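Local coordinates for lectin (Colocasia esculenta, PDB 5T1X), which probably binds mannose-containing glycans, as a GNA-related lectin built on the beta-prism II fold, at residues Leu60-Glu65 and Gln85-Leu90; Gly53-Leu58 and Lys69-Lys74; Asn7-Gly12 and Gly19-Lys24. All coordinates share one frame; numbering follows the deposited sequence. Where two conformers were deposited one is given.

Interaction 1: residues Leu60-Glu65 and Gln85-Leu90; sequences LNHKGE and QGDYVL
Tyr88 presents one face of its ring to the backbone of Lys63 and Gly64, a clear example of a peptide laid over an aromatic surface. Gly64 N lies over the ring centre, 3.3 Å above the plane, while Lys63 C is offset toward the rim. Gly64 CA completes the overlay as a CH-pi contact, 3.5 Å from the Tyr88 ring centroid. Gly64 can come this close because it has no side chain; its positive phi separately favours glycine. In Tyr88, CG stands anti to the carbonyl carbon (chi1 -72°), which sets it 3.6 Å from Gly64 CA. The hydroxyl at the far end of the ring is hydrogen-bonded to Lys84 O.

Leu60 crosses the tyrosine side chain at about a right angle, its CD2 methyl 3.8 Å from Tyr88 CB and also against Leu90 N. At the exposed side, the His62 ring and the Asp87 carboxylate run alongside each other with their planes 73° apart; Asp87 OD1 meets the ring edge in plane, 3.4 Å from His62 CD2. Lys63 and Gln85, both extended beyond CG, also lie side by side, Lys63 CE passing 3.9 Å from Gln85 NE2.

The direct polar link is Gly86 N to His62 O, 2.9 Å and fairly straight at 162°. The same oxygen receives a CA-H contact from Gln85. Asn61 OD1 accepts from Lys63 N (2.8 Å), forming an Asx turn, and Glu65 N is a second donor from the opposite face of the amide plane.

The whole joins the turn between strands 57-60 and 66-69 to the run leading into strand 89-92. Ser11 OG, just past strand 8-10, bonds both Asn61 O and Tyr88 N, and Ile100 of strand 98-107 packs on Leu60, Tyr88 and Leu90.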
# COMPACT_ATOMS: atom_id res chain seq x y z
N LEU B 60 6.30 3.47 10.94
CA LEU B 60 4.94 2.96 11.04
C LEU B 60 5.00 1.71 11.91
O LEU B 60 5.82 0.82 11.66
CB LEU B 60 4.43 2.63 9.63
CG LEU B 60 3.04 1.97 9.52
CD1 LEU B 60 1.92 2.86 10.12
CD2 LEU B 60 2.76 1.62 8.07
N ASN B 61 4.14 1.63 12.95
CA ASN B 61 4.20 0.46 13.82
C ASN B 61 3.23 -0.66 13.36
O ASN B 61 2.65 -0.58 12.27
CB ASN B 61 3.98 0.83 15.29
CG ASN B 61 2.58 1.22 15.69
OD1 ASN B 61 1.61 1.04 14.94
ND2 ASN B 61 2.44 1.74 16.90
N HIS B 62 3.09 -1.71 14.18
CA HIS B 62 2.27 -2.87 13.85
C HIS B 62 0.86 -2.74 14.41
O HIS B 62 0.17 -3.75 14.60
CB HIS B 62 2.98 -4.14 14.32
CG HIS B 62 4.16 -4.47 13.46
ND1 HIS B 62 5.37 -3.81 13.62
CD2 HIS B 62 4.26 -5.32 12.42
CE1 HIS B 62 6.17 -4.30 12.68
NE2 HIS B 62 5.56 -5.23 11.95
N LYS B 63 0.40 -1.50 14.58
CA LYS B 63 -0.97 -1.17 15.01
C LYS B 63 -1.51 -0.04 14.14
O LYS B 63 -2.55 0.52 14.44
CB LYS B 63 -1.02 -0.78 16.51
CG LYS B 63 -0.71 -1.92 17.47
CD LYS B 63 -0.22 -1.38 18.81
CE LYS B 63 0.23 -2.48 19.74
NZ LYS B 63 0.63 -1.94 21.07
N GLY B 64 -0.79 0.32 13.08
CA GLY B 64 -1.24 1.36 12.16
C GLY B 64 -0.98 2.79 12.57
O GLY B 64 -1.53 3.69 11.94
N GLU B 65 -0.13 3.00 13.59
CA GLU B 65 0.24 4.34 14.05
C GLU B 65 1.56 4.76 13.42
O GLU B 65 2.56 4.04 13.51
CB GLU B 65 0.30 4.41 15.60
CG GLU B 65 0.32 5.83 16.16
CD GLU B 65 0.61 5.96 17.65
OE1 GLU B 65 0.61 4.93 18.36
OE2 GLU B 65 0.81 7.10 18.12
N GLN B 85 -3.58 -5.53 15.97
CA GLN B 85 -2.17 -5.89 15.89
C GLN B 85 -1.98 -6.66 14.57
O GLN B 85 -2.77 -7.55 14.24
CB GLN B 85 -1.77 -6.75 17.11
CG GLN B 85 -1.68 -5.93 18.41
CD GLN B 85 -1.42 -6.74 19.65
OE1 GLN B 85 -1.89 -7.88 19.81
NE2 GLN B 85 -0.71 -6.15 20.60
N GLY B 86 -1.00 -6.25 13.77
CA GLY B 86 -0.75 -6.87 12.49
C GLY B 86 0.19 -6.08 11.61
O GLY B 86 0.86 -5.17 12.09
N ASP B 87 0.24 -6.42 10.32
CA ASP B 87 1.11 -5.73 9.37
C ASP B 87 0.36 -4.61 8.65
O ASP B 87 -0.76 -4.82 8.20
CB ASP B 87 1.68 -6.73 8.36
CG ASP B 87 2.52 -7.81 9.03
OD1 ASP B 87 3.11 -7.52 10.10
OD2 ASP B 87 2.54 -8.94 8.51
N TYR B 88 0.99 -3.43 8.56
CA TYR B 88 0.43 -2.22 7.93
C TYR B 88 1.32 -1.72 6.81
O TYR B 88 2.50 -2.07 6.75
CB TYR B 88 0.21 -1.10 8.98
CG TYR B 88 -0.94 -1.41 9.92
CD1 TYR B 88 -2.18 -0.80 9.75
CD2 TYR B 88 -0.82 -2.37 10.92
CE1 TYR B 88 -3.26 -1.10 10.59
CE2 TYR B 88 -1.91 -2.71 11.74
CZ TYR B 88 -3.12 -2.06 11.57
OH TYR B 88 -4.19 -2.40 12.36
N VAL B 89 0.76 -0.89 5.92
CA VAL B 89 1.54 -0.29 4.85
C VAL B 89 1.08 1.15 4.65
O VAL B 89 -0.12 1.43 4.68
CB VAL B 89 1.50 -1.11 3.52
CG1 VAL B 89 0.09 -1.15 2.93
CG2 VAL B 89 2.50 -0.58 2.49
N LEU B 90 2.03 2.06 4.49
CA LEU B 90 1.78 3.45 4.12
C LEU B 90 2.07 3.53 2.64
O LEU B 90 3.18 3.17 2.23
CB LEU B 90 2.68 4.40 4.94
CG LEU B 90 2.74 5.87 4.47
CD1 LEU B 90 1.45 6.61 4.77
CD2 LEU B 90 3.90 6.59 5.14

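Interaction 2: residues Gly53-Leu58 and Lys69-Lys74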
# COMPACT_ATOMS: atom_id res chain seq x y z
N GLY B 53 12.80 18.79 17.22
CA GLY B 53 13.71 17.79 17.78
C GLY B 53 14.92 17.58 16.89
O GLY B 53 14.96 18.09 15.78
N GLU B 54 15.89 16.80 17.36
CA GLU B 54 17.08 16.54 16.56
C GLU B 54 17.11 15.11 16.09
O GLU B 54 16.66 14.22 16.83
CB GLU B 54 18.37 16.84 17.36
CG GLU B 54 18.61 18.32 17.59
CD GLU B 54 19.80 18.61 18.48
OE1 GLU B 54 19.73 18.31 19.69
OE2 GLU B 54 20.81 19.15 17.97
N HIS B 55 17.64 14.88 14.88
CA HIS B 55 17.86 13.56 14.27
C HIS B 55 16.61 12.68 14.38
O HIS B 55 16.66 11.56 14.91
CB HIS B 55 19.06 12.89 14.96
CG HIS B 55 20.31 13.71 14.91
ND1 HIS B 55 20.82 14.31 16.05
CD2 HIS B 55 21.10 14.03 13.86
CE1 HIS B 55 21.91 14.95 15.67
NE2 HIS B 55 22.12 14.81 14.35
N CYS B 56 15.49 13.21 13.88
CA CYS B 56 14.18 12.57 13.93
C CYS B 56 14.05 11.49 12.88
O CYS B 56 14.70 11.57 11.84
CB CYS B 56 13.07 13.62 13.77
SG CYS B 56 13.16 14.97 14.97
N PHE B 57 13.17 10.53 13.14
CA PHE B 57 12.89 9.48 12.18
C PHE B 57 11.40 9.20 12.19
O PHE B 57 10.73 9.44 13.20
CB PHE B 57 13.70 8.21 12.49
CG PHE B 57 13.38 7.54 13.81
CD1 PHE B 57 12.44 6.52 13.89
CD2 PHE B 57 14.06 7.91 14.97
CE1 PHE B 57 12.15 5.90 15.10
CE2 PHE B 57 13.78 7.27 16.19
CZ PHE B 57 12.83 6.28 16.24
N LEU B 58 10.92 8.62 11.09
CA LEU B 58 9.53 8.23 10.89
C LEU B 58 9.43 6.72 10.92
O LEU B 58 10.22 6.04 10.26
CB LEU B 58 9.07 8.77 9.52
CG LEU B 58 7.62 8.48 9.15
CD1 LEU B 58 6.68 9.46 9.84
CD2 LEU B 58 7.42 8.58 7.65
N LYS B 69 9.69 10.33 15.80
CA LYS B 69 10.39 10.32 17.09
C LYS B 69 11.66 11.10 16.96
O LYS B 69 12.24 11.05 15.89
CB LYS B 69 10.73 8.87 17.49
CG LYS B 69 9.55 8.03 17.96
CD LYS B 69 9.05 8.51 19.31
CE LYS B 69 8.30 7.44 20.06
NZ LYS B 69 7.94 7.91 21.42
N ASP B 70 12.14 11.77 18.03
CA ASP B 70 13.43 12.44 17.94
C ASP B 70 14.52 11.43 18.35
O ASP B 70 14.19 10.27 18.63
CB ASP B 70 13.49 13.73 18.77
CG ASP B 70 13.55 13.61 20.28
OD1 ASP B 70 13.63 12.47 20.80
OD2 ASP B 70 13.55 14.66 20.95
N ASP B 71 15.79 11.86 18.39
CA ASP B 71 16.92 10.97 18.69
C ASP B 71 16.80 10.25 20.03
O ASP B 71 17.41 9.18 20.20
CB ASP B 71 18.23 11.76 18.67
CG ASP B 71 19.47 10.89 18.57
OD1 ASP B 71 19.52 10.01 17.67
OD2 ASP B 71 20.40 11.10 19.37
N ASP B 72 16.05 10.85 20.98
CA ASP B 72 15.83 10.32 22.33
C ASP B 72 14.48 9.60 22.47
O ASP B 72 14.05 9.32 23.59
CB ASP B 72 15.92 11.47 23.34
CG ASP B 72 17.26 12.17 23.31
OD1 ASP B 72 18.30 11.47 23.30
OD2 ASP B 72 17.27 13.42 23.26
N PHE B 73 13.83 9.27 21.33
CA PHE B 73 12.54 8.59 21.25
C PHE B 73 11.39 9.40 21.90
O PHE B 73 10.40 8.83 22.37
CB PHE B 73 12.60 7.17 21.83
CG PHE B 73 13.56 6.28 21.08
CD1 PHE B 73 13.21 5.73 19.85
CD2 PHE B 73 14.82 6.00 21.60
CE1 PHE B 73 14.11 4.91 19.16
CE2 PHE B 73 15.70 5.15 20.92
CZ PHE B 73 15.34 4.61 19.70
N LYS B 74 11.49 10.74 21.86
CA LYS B 74 10.41 11.61 22.30
C LYS B 74 9.46 11.77 21.11
O LYS B 74 9.93 12.03 20.00
CB LYS B 74 10.94 12.97 22.80
CG LYS B 74 9.84 13.94 23.23
CD LYS B 74 10.37 15.34 23.48
CE LYS B 74 9.32 16.40 23.25
NZ LYS B 74 8.27 16.40 24.29
O HOH W 1 15.74 16.22 20.17
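Phe57 holds CG between its backbone N and carbonyl carbon, the crowded position (chi1 64°). The side chains of Phe57 and Lys69 lie side by side, pointing the same way, and Lys69 CB sits over one ring face at 3.9 Å from the Phe57 centroid. Lys69 then bends at chi2 (-70°), and its ammonium group ends on Phe73 O, with NZ at 2.8 Å, as well as on Thr75 OG1. Phe73 approaches the edge of the Phe57 ring: CD1 lies in its plane, and Phe73 CE1 is 3.5 Å from Phe57 CZ. The two ring planes are 80° apart, in an oblique pairing.

Beneath the side chains, Phe57 and Lys69 form an antiparallel hydrogen-bonded pair, N to O in both directions at 2.9 Å. Farther out, Asp71 N donates to Glu54 O (3.0 Å), and a water accepting from Glu54 N donates to Asp70 OD2, at 2.8 Å from that oxygen. Asp70 OD1 is held from opposite faces of the carboxylate plane by Asp72 N and Lys74 N, which fixes the rotation of the group.

Cys56 forms the chain's single disulfide, with Cys34. The arrangement is that of an antiparallel beta hairpin, strands 57-60 and 66-69, at whose open end a type I turn from Asp70 to Phe73, combined with an Asx turn, leads on to strand 75-78 of the same four-stranded sheet.

Interaction 3: residues Asn7-Gly12 and Gly19-Lys24; sequences NLLFSG and GRLTAK
Leu21 supplies most of the apolar contact with strand 8-10, and it shows how two strands of different sheets can meet through one branched side chain. Its CG stands anti to the carbonyl carbon (chi1 -53°), and both methyls beyond it take part. CD1 lies 4.2 Å from Leu9 CB and also beside the backbone of Asn7 and Leu8, whereas CD2 approaches Leu8 O, at 3.3 Å. A second apolar touch lies farther along, where Asn7 CB and Ala23 CB meet at 4.2 Å.

Contacts between side-chain carbon and backbone oxygen form the second group. Besides the approach of Leu21 CD2 to Leu8 O, Leu21 CD1 lies 4.1 Å from Asn7 O, and Asn7 CB rests 3.5 Å from Thr22 O. These are van der Waals contacts: although Asn7 CA and Leu21 CA are only 5.0 Å apart, the two backbones are not bridged by hydrogen bonds, and the strands do not pair here.

The polar end of Asn7 is engaged across the subunit interface. The CG of Asn7 lies between its backbone N and carbonyl carbon (chi1 62°), and OD1 of the amide accepts from ND2 of Asn4 of the neighbouring chain. Leu8 packs on Val86 of that chain, so this short strand has the subunit interface close by.

Within the chain, strand 8-10 pairs with strand 89-92, as in the backbone bonds of Leu9 with Leu90 and of Asn7 with Leu92. Strand 19-23 is an outermost strand of another sheet, next to 26-30. Leu15 of strand 14-16, from the third sheet, touches both Leu9 and Leu21, bringing all three sheets of the beta prism together in the buried interior.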
# COMPACT_ATOMS: atom_id res chain seq x y z
N ASN B 7 7.40 3.81 -3.39
CA ASN B 7 6.11 4.38 -2.98
C ASN B 7 5.49 3.73 -1.74
O ASN B 7 4.34 4.04 -1.42
CB ASN B 7 5.12 4.28 -4.15
CG ASN B 7 4.83 2.85 -4.58
OD1 ASN B 7 5.65 1.93 -4.39
ND2 ASN B 7 3.67 2.63 -5.18
N LEU B 8 6.23 2.83 -1.04
CA LEU B 8 5.68 2.13 0.12
C LEU B 8 6.53 2.25 1.36
O LEU B 8 7.76 2.34 1.26
CB LEU B 8 5.56 0.61 -0.18
CG LEU B 8 4.94 0.16 -1.50
CD1 LEU B 8 5.12 -1.34 -1.68
CD2 LEU B 8 3.46 0.53 -1.60
N LEU B 9 5.89 2.16 2.53
CA LEU B 9 6.56 2.09 3.82
C LEU B 9 5.80 1.07 4.66
O LEU B 9 4.68 1.33 5.08
CB LEU B 9 6.66 3.47 4.52
CG LEU B 9 7.68 3.52 5.67
CD1 LEU B 9 9.09 3.55 5.14
CD2 LEU B 9 7.44 4.71 6.56
N PHE B 10 6.38 -0.12 4.83
CA PHE B 10 5.75 -1.17 5.62
C PHE B 10 6.07 -0.97 7.09
O PHE B 10 7.07 -0.32 7.43
CB PHE B 10 6.23 -2.57 5.17
CG PHE B 10 5.79 -2.94 3.78
CD1 PHE B 10 4.52 -3.47 3.56
CD2 PHE B 10 6.63 -2.75 2.69
CE1 PHE B 10 4.10 -3.81 2.27
CE2 PHE B 10 6.21 -3.09 1.39
CZ PHE B 10 4.95 -3.61 1.19
N SER B 11 5.22 -1.53 7.98
CA SER B 11 5.46 -1.52 9.42
C SER B 11 6.90 -1.94 9.73
O SER B 11 7.37 -2.96 9.20
CB SER B 11 4.50 -2.49 10.13
OG SER B 11 3.16 -2.05 10.05
N GLY B 12 7.59 -1.16 10.54
CA GLY B 12 8.97 -1.47 10.91
C GLY B 12 10.01 -0.73 10.10
O GLY B 12 11.11 -0.52 10.59
N GLY B 19 15.21 11.05 3.80
CA GLY B 19 14.74 9.82 3.18
C GLY B 19 13.29 10.01 2.78
O GLY B 19 12.57 10.77 3.44
N ARG B 20 12.86 9.40 1.67
CA ARG B 20 11.51 9.69 1.18
C ARG B 20 10.83 8.59 0.40
O ARG B 20 11.49 7.68 -0.12
CB ARG B 20 11.60 10.92 0.24
CG ARG B 20 12.38 10.66 -1.07
CD ARG B 20 12.82 11.94 -1.74
NE ARG B 20 13.84 12.60 -0.93
CZ ARG B 20 14.04 13.91 -0.88
NH1 ARG B 20 13.32 14.73 -1.63
NH2 ARG B 20 14.99 14.41 -0.10
N LEU B 21 9.51 8.74 0.26
CA LEU B 21 8.69 7.97 -0.66
C LEU B 21 8.48 8.83 -1.88
O LEU B 21 8.40 10.06 -1.76
CB LEU B 21 7.33 7.54 -0.07
CG LEU B 21 7.33 6.80 1.27
CD1 LEU B 21 5.94 6.33 1.60
CD2 LEU B 21 8.31 5.62 1.26
N THR B 22 8.44 8.22 -3.07
CA THR B 22 8.22 8.93 -4.32
C THR B 22 7.21 8.17 -5.16
O THR B 22 7.21 6.94 -5.16
CB THR B 22 9.54 9.14 -5.11
OG1 THR B 22 10.14 7.87 -5.39
CG2 THR B 22 10.55 10.02 -4.37
N ALA B 23 6.34 8.90 -5.86
CA ALA B 23 5.35 8.34 -6.79
C ALA B 23 5.00 9.41 -7.79
O ALA B 23 4.50 10.47 -7.39
CB ALA B 23 4.10 7.86 -6.05
N LYS B 24 5.30 9.17 -9.08
CA LYS B 24 5.07 10.17 -10.14
C LYS B 24 5.83 11.45 -9.73
O LYS B 24 7.02 11.34 -9.42
CB LYS B 24 3.56 10.39 -10.40
CG LYS B 24 2.90 9.17 -11.07
CD LYS B 24 1.37 9.14 -10.92
CE LYS B 24 0.65 10.25 -11.63
NZ LYS B 24 -0.79 10.30 -11.28

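In the fold
From the N terminus, interaction 3 comes first: Asn7-Gly12 and Gly19-Lys24 close a short loop carrying strand 14-16, and it is complete before the others open. Interaction 2 then begins at Gly53. Before its second segment arrives at Lys69, interaction 1 has already opened at Leu60, so the two cross, interaction 2 closing the hairpin of strands 57-60 and 66-69 and interaction 1 closing only at Gln85-Leu90. Interactions 1 and 3 touch directly where strand 8-10 and the loop after it meet 60-65, with His62 against Ser11 and Leu60 against Leu9. Leu58 meets Leu9 between interactions 2 and 3. Together they link the three sheets of the fold.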